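Local coordinates for acyl-CoA synthetase (AMP-forming)/AMP-acid ligase II-like protein (Dyadobacter fermentans, PDB 4GS5) that probably joins medium-chain fatty acids to coenzyme A at the expense of ATP, as a member of the ATP-dependent AMP-binding enzyme family, at residues T232-E237 against F243-R248; A249-N254 against K259-Q264. All coordinates share one frame; numbering follows the deposited sequence.

Contact 1. Residues T232-E237 against F243-R248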
loop_
_atom_site.group_PDB
_atom_site.type_symbol
_atom_site.label_atom_id
_atom_site.label_comp_id
_atom_site.label_asym_id
_atom_site.label_seq_id
_atom_site.Cartn_x
_atom_site.Cartn_y
_atom_site.Cartn_z
ATOM N N THR A 232 -10.220 7.324 -1.790
ATOM C CA THR A 232 -9.817 6.037 -1.220
ATOM C C THR A 232 -10.711 5.719 -0.038
ATOM O O THR A 232 -11.550 6.536 0.350
ATOM C CB THR A 232 -8.365 6.037 -0.721
ATOM O OG1 THR A 232 -8.249 6.873 0.447
ATOM C CG2 THR A 232 -7.422 6.534 -1.807
ATOM N N ASN A 233 -10.542 4.529 0.531
ATOM C CA ASN A 233 -11.171 4.221 1.810
ATOM C C ASN A 233 -10.080 4.111 2.879
ATOM O O ASN A 233 -10.265 3.446 3.902
ATOM C CB ASN A 233 -12.009 2.936 1.729
ATOM C CG ASN A 233 -13.189 3.053 0.763
ATOM O OD1 ASN A 233 -13.951 4.017 0.814
ATOM N ND2 ASN A 233 -13.345 2.058 -0.118
ATOM N N ASP A 234 -8.940 4.760 2.631
ATOM C CA ASP A 234 -7.871 4.834 3.627
ATOM C C ASP A 234 -8.039 6.016 4.581
ATOM O O ASP A 234 -7.897 7.170 4.180
ATOM C CB ASP A 234 -6.491 4.938 2.960
ATOM C CG ASP A 234 -6.097 3.672 2.211
ATOM O OD1 ASP A 234 -6.501 2.567 2.628
ATOM O OD2 ASP A 234 -5.384 3.788 1.203
ATOM N N LEU A 235 -8.327 5.716 5.844
ATOM C CA LEU A 235 -8.273 6.710 6.915
ATOM C C LEU A 235 -6.830 7.206 7.105
ATOM O O LEU A 235 -5.911 6.410 7.335
ATOM C CB LEU A 235 -8.752 6.058 8.211
ATOM C CG LEU A 235 -9.456 6.860 9.286
ATOM C CD1 LEU A 235 -10.793 7.382 8.769
ATOM C CD2 LEU A 235 -9.654 5.974 10.515
ATOM N N VAL A 236 -6.631 8.521 7.042
ATOM C CA VAL A 236 -5.290 9.088 7.124
ATOM C C VAL A 236 -5.263 10.333 8.004
ATOM O O VAL A 236 -6.285 10.929 8.287
ATOM C CB VAL A 236 -4.726 9.463 5.718
ATOM C CG1 VAL A 236 -4.762 8.234 4.768
ATOM C CG2 VAL A 236 -5.501 10.628 5.099
ATOM N N GLU A 237 -4.077 10.732 8.421
ATOM C CA GLU A 237 -3.905 12.056 8.981
ATOM C C GLU A 237 -2.905 12.780 8.115
ATOM O O GLU A 237 -1.773 12.326 7.960
ATOM C CB GLU A 237 -3.396 11.969 10.416
ATOM C CG GLU A 237 -4.485 11.690 11.426
ATOM C CD GLU A 237 -5.265 12.944 11.807
ATOM O OE1 GLU A 237 -4.908 14.048 11.329
ATOM O OE2 GLU A 237 -6.235 12.823 12.588
ATOM N N PHE A 243 1.282 12.299 4.475
ATOM C CA PHE A 243 0.233 11.738 5.311
ATOM C C PHE A 243 0.683 10.505 6.038
ATOM O O PHE A 243 1.633 9.832 5.643
ATOM C CB PHE A 243 -1.040 11.432 4.502
ATOM C CG PHE A 243 -0.932 10.193 3.620
ATOM C CD1 PHE A 243 -1.324 8.951 4.086
ATOM C CD2 PHE A 243 -0.465 10.297 2.315
ATOM C CE1 PHE A 243 -1.244 7.815 3.260
ATOM C CE2 PHE A 243 -0.387 9.172 1.478
ATOM C CZ PHE A 243 -0.769 7.938 1.946
ATOM N N GLN A 244 -0.019 10.221 7.124
ATOM C CA GLN A 244 0.184 8.998 7.847
ATOM C C GLN A 244 -1.065 8.154 7.667
ATOM O O GLN A 244 -2.196 8.643 7.832
ATOM C CB GLN A 244 0.366 9.286 9.335
ATOM C CG GLN A 244 0.407 8.026 10.151
ATOM C CD GLN A 244 0.606 8.295 11.636
ATOM O OE1 GLN A 244 0.420 9.422 12.114
ATOM N NE2 GLN A 244 0.980 7.256 12.372
ATOM N N TRP A 245 -0.873 6.889 7.333
ATOM C CA TRP A 245 -2.009 5.985 7.209
ATOM C C TRP A 245 -2.423 5.533 8.611
ATOM O O TRP A 245 -1.586 5.097 9.389
ATOM C CB TRP A 245 -1.619 4.775 6.362
ATOM C CG TRP A 245 -2.728 3.756 6.144
ATOM C CD1 TRP A 245 -3.654 3.758 5.135
ATOM C CD2 TRP A 245 -3.010 2.592 6.941
ATOM N NE1 TRP A 245 -4.484 2.668 5.253
ATOM C CE2 TRP A 245 -4.117 1.942 6.352
ATOM C CE3 TRP A 245 -2.429 2.033 8.083
ATOM C CZ2 TRP A 245 -4.650 0.765 6.868
ATOM C CZ3 TRP A 245 -2.962 0.853 8.592
ATOM C CH2 TRP A 245 -4.055 0.231 7.983
ATOM N N ILE A 246 -3.715 5.631 8.904
ATOM C CA ILE A 246 -4.256 5.311 10.227
ATOM C C ILE A 246 -4.988 3.971 10.216
ATOM O O ILE A 246 -4.840 3.183 11.145
ATOM C CB ILE A 246 -5.264 6.372 10.682
ATOM C CG1 ILE A 246 -4.591 7.747 10.814
ATOM C CG2 ILE A 246 -5.940 5.958 11.987
ATOM C CD1 ILE A 246 -3.300 7.720 11.617
ATOM N N GLY A 247 -5.791 3.724 9.174
ATOM C CA GLY A 247 -6.601 2.514 9.111
ATOM C C GLY A 247 -7.776 2.576 8.129
ATOM O O GLY A 247 -7.699 3.252 7.103
ATOM N N ARG A 248 -8.850 1.851 8.440
ATOM C CA ARG A 248 -10.095 1.899 7.665
ATOM C C ARG A 248 -11.203 2.584 8.455
ATOM O O ARG A 248 -11.409 2.295 9.642
ATOM C CB ARG A 248 -10.530 0.485 7.280
ATOM C CG ARG A 248 -9.497 -0.237 6.486
ATOM C CD ARG A 248 -9.510 0.209 5.025
ATOM N NE ARG A 248 -10.775 -0.115 4.379
ATOM C CZ ARG A 248 -10.915 -0.315 3.074
ATOM N NH1 ARG A 248 -9.859 -0.231 2.273
ATOM N NH2 ARG A 248 -12.108 -0.606 2.571
HETATM O O HOH W 1 -7.301 -0.184 2.698
#

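Contact 2. Residues A249-N254 against K259-Q264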
loop_
_atom_site.group_PDB
_atom_site.type_symbol
_atom_site.label_atom_id
_atom_site.label_comp_id
_atom_site.label_asym_id
_atom_site.label_seq_id
_atom_site.Cartn_x
_atom_site.Cartn_y
_atom_site.Cartn_z
ATOM N N ALA A 249 -11.916 3.497 7.799
ATOM C CA ALA A 249 -12.776 4.466 8.499
ATOM C C ALA A 249 -13.703 3.880 9.576
ATOM O O ALA A 249 -13.800 4.409 10.700
ATOM C CB ALA A 249 -13.580 5.276 7.493
ATOM N N ASP A 250 -14.378 2.792 9.228
ATOM C CA ASP A 250 -15.392 2.214 10.094
ATOM C C ASP A 250 -14.785 1.320 11.160
ATOM O O ASP A 250 -15.503 0.744 11.973
ATOM C CB ASP A 250 -16.400 1.413 9.267
ATOM C CG ASP A 250 -17.187 2.283 8.306
ATOM O OD1 ASP A 250 -18.294 2.729 8.679
ATOM O OD2 ASP A 250 -16.698 2.522 7.180
ATOM N N ASN A 251 -13.464 1.199 11.161
ATOM C CA ASN A 251 -12.810 0.328 12.134
ATOM C C ASN A 251 -12.049 1.096 13.232
ATOM O O ASN A 251 -11.456 0.485 14.134
ATOM C CB ASN A 251 -11.869 -0.648 11.409
ATOM C CG ASN A 251 -11.329 -1.727 12.330
ATOM O OD1 ASN A 251 -12.002 -2.154 13.272
ATOM N ND2 ASN A 251 -10.100 -2.161 12.073
ATOM N N VAL A 252 -12.060 2.427 13.147
ATOM C CA VAL A 252 -11.321 3.263 14.092
ATOM C C VAL A 252 -12.259 4.327 14.651
ATOM O O VAL A 252 -13.001 4.973 13.903
ATOM C CB VAL A 252 -10.097 3.943 13.446
ATOM C CG1 VAL A 252 -9.278 4.657 14.507
ATOM C CG2 VAL A 252 -9.203 2.915 12.727
ATOM N N ILE A 253 -12.266 4.485 15.969
ATOM C CA ILE A 253 -13.078 5.533 16.565
ATOM C C ILE A 253 -12.175 6.519 17.294
ATOM O O ILE A 253 -11.010 6.219 17.569
ATOM C CB ILE A 253 -14.124 4.980 17.556
ATOM C CG1 ILE A 253 -13.429 4.340 18.760
ATOM C CG2 ILE A 253 -15.060 3.980 16.862
ATOM C CD1 ILE A 253 -14.383 3.966 19.856
ATOM N N ASN A 254 -12.723 7.687 17.604
ATOM C CA ASN A 254 -11.978 8.688 18.354
ATOM C C ASN A 254 -12.732 9.014 19.624
ATOM O O ASN A 254 -13.775 9.667 19.590
ATOM C CB ASN A 254 -11.743 9.946 17.519
ATOM C CG ASN A 254 -10.856 10.952 18.229
ATOM O OD1 ASN A 254 -10.537 10.777 19.396
ATOM N ND2 ASN A 254 -10.467 12.011 17.533
ATOM N N LYS A 259 -7.417 7.462 19.666
ATOM C CA LYS A 259 -7.885 6.615 18.576
ATOM C C LYS A 259 -7.848 5.150 19.002
ATOM O O LYS A 259 -6.833 4.662 19.503
ATOM C CB LYS A 259 -7.026 6.830 17.325
ATOM C CG LYS A 259 -7.607 7.821 16.324
ATOM C CD LYS A 259 -7.406 9.263 16.726
ATOM C CE LYS A 259 -8.022 10.211 15.678
ATOM N NZ LYS A 259 -7.179 10.380 14.446
ATOM N N ILE A 260 -8.961 4.458 18.790
ATOM C CA ILE A 260 -9.103 3.056 19.171
ATOM C C ILE A 260 -9.553 2.214 17.976
ATOM O O ILE A 260 -10.561 2.527 17.328
ATOM C CB ILE A 260 -10.158 2.904 20.296
ATOM C CG1 ILE A 260 -9.651 3.573 21.578
ATOM C CG2 ILE A 260 -10.462 1.430 20.573
ATOM C CD1 ILE A 260 -10.798 3.766 22.615
ATOM N N VAL A 261 -8.815 1.149 17.700
ATOM C CA VAL A 261 -9.127 0.255 16.580
ATOM C C VAL A 261 -10.067 -0.838 17.096
ATOM O O VAL A 261 -9.715 -1.576 18.024
ATOM C CB VAL A 261 -7.848 -0.364 15.978
ATOM C CG1 VAL A 261 -8.182 -1.219 14.735
ATOM C CG2 VAL A 261 -6.820 0.720 15.618
ATOM N N LEU A 262 -11.270 -0.932 16.524
ATOM C CA LEU A 262 -12.284 -1.815 17.106
ATOM C C LEU A 262 -11.867 -3.287 17.163
ATOM O O LEU A 262 -12.040 -3.940 18.191
ATOM C CB LEU A 262 -13.627 -1.667 16.395
ATOM C CG LEU A 262 -14.282 -0.296 16.626
ATOM C CD1 LEU A 262 -15.464 -0.115 15.665
ATOM C CD2 LEU A 262 -14.713 -0.108 18.092
ATOM N N ASP A 263 -11.307 -3.805 16.079
ATOM C CA ASP A 263 -10.953 -5.221 16.055
ATOM C C ASP A 263 -9.793 -5.519 17.007
ATOM O O ASP A 263 -9.673 -6.631 17.513
ATOM C CB ASP A 263 -10.696 -5.744 14.626
ATOM C CG ASP A 263 -9.341 -5.331 14.064
ATOM O OD1 ASP A 263 -8.540 -6.228 13.714
ATOM O OD2 ASP A 263 -9.080 -4.114 13.939
ATOM N N GLN A 264 -8.959 -4.519 17.274
ATOM C CA GLN A 264 -7.863 -4.713 18.230
ATOM C C GLN A 264 -8.390 -4.782 19.651
ATOM O O GLN A 264 -7.966 -5.624 20.441
ATOM C CB GLN A 264 -6.808 -3.615 18.111
ATOM C CG GLN A 264 -6.004 -3.697 16.833
ATOM C CD GLN A 264 -4.909 -2.651 16.764
ATOM O OE1 GLN A 264 -4.722 -1.857 17.695
ATOM N NE2 GLN A 264 -4.173 -2.643 15.653
#

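Contact 1. Residues T232-E237 against F243-R248
A classic beta bulge interrupts the antiparallel hairpin of strands 230-238 and 242-248, where I246 and G247 both face L235. The evidence is a doubled acceptor: L235 O takes I246 N at 2.8 Å and G247 N at 3.3 Å, both from the same face of its carbonyl plane. G247 O returns a bond to L235 N, and beyond the bulge E237 and Q244 form a regular hydrogen-bonded pair. The backbone angles of G247 would jam a CB against the carbonyl O of I246, reason enough for a glycine. On the face of V236, its CG1 meets F243 CD1 obliquely at 3.6 Å, and the rings of Y179, Y202 and F204 pack round F243, Y179 edge-to-face. W245 CG points opposite its backbone N (chi1 -179°), and one ring face lies over G247 N. The indole edge offers NE1 to D234 OD1 in a weak 3.3 Å bond, the carboxylate standing 77° to the ring. A water, 2.9 Å from D234 OD1 and 2.6 Å from R248 NH1, bridges the opposite charges, themselves 4.4 Å apart. Y179 OH bonds OD2, so D234 is held at both oxygens, while the charges, beyond salt-bridge distance, probably still attract.

Contact 2. Residues A249-N254 against K259-Q264
Strands 252-254 and 259-261 run antiparallel at 154°, their axes approaching to 4.7 Å. I253 and I260 form the hydrogen-bonded pair, with I253 N to I260 O at 2.9 Å and I260 N to I253 O at 3.0 Å. One step back toward N251, V252 and V261 are a non-hydrogen-bonded pair. L262 N then bonds N251 O at 2.8 Å. These strands make a beta hairpin that runs straight into helix 262-276, with V261 at the N-cap position. N251 grips the first turn of that helix: its OD1 accepts a weak bond from D263 N (3.3 Å), while ND2 gives a nearly straight one (172°) to D263 OD2 at 2.9 Å. The carboxylate lies 46° from the amide plane, and OD2 is met from above its own plane. A leucine in place of N251 would probably leave D263 OD2 without this donor and D263 N without its weak acceptor, the carboxylate freer to turn. On the face opposite V252 and V261, I253 and I260 lie side by side, CG1 of I253 3.9 Å from CB of I260, and both I253 and L262 reach L296. K259, bent along its chain, lays CE alongside the N254 amide, 3.6 Å from ND2.

From the N terminus, contact 1 comes first: strand 230-238 turns back through residues 239-241 and pairs with strand 242-248. Contact 2 opens directly after it and closes the tight turn at 256-257. The two are in series, neither nested nor crossing, with centres about 12 Å apart. Direct touches join them: L235 CD1 packs on A249 CA at 3.5 Å, L235 CD2 on V252 CB at 3.6 Å, and E237 OE2 makes a long, weak ion pair with K259 NZ. The short connection A249-N251 thus links the hairpin of the larger body to the one that begins the smaller C-terminal part, consistent with the interdomain hinge of this adenylating family.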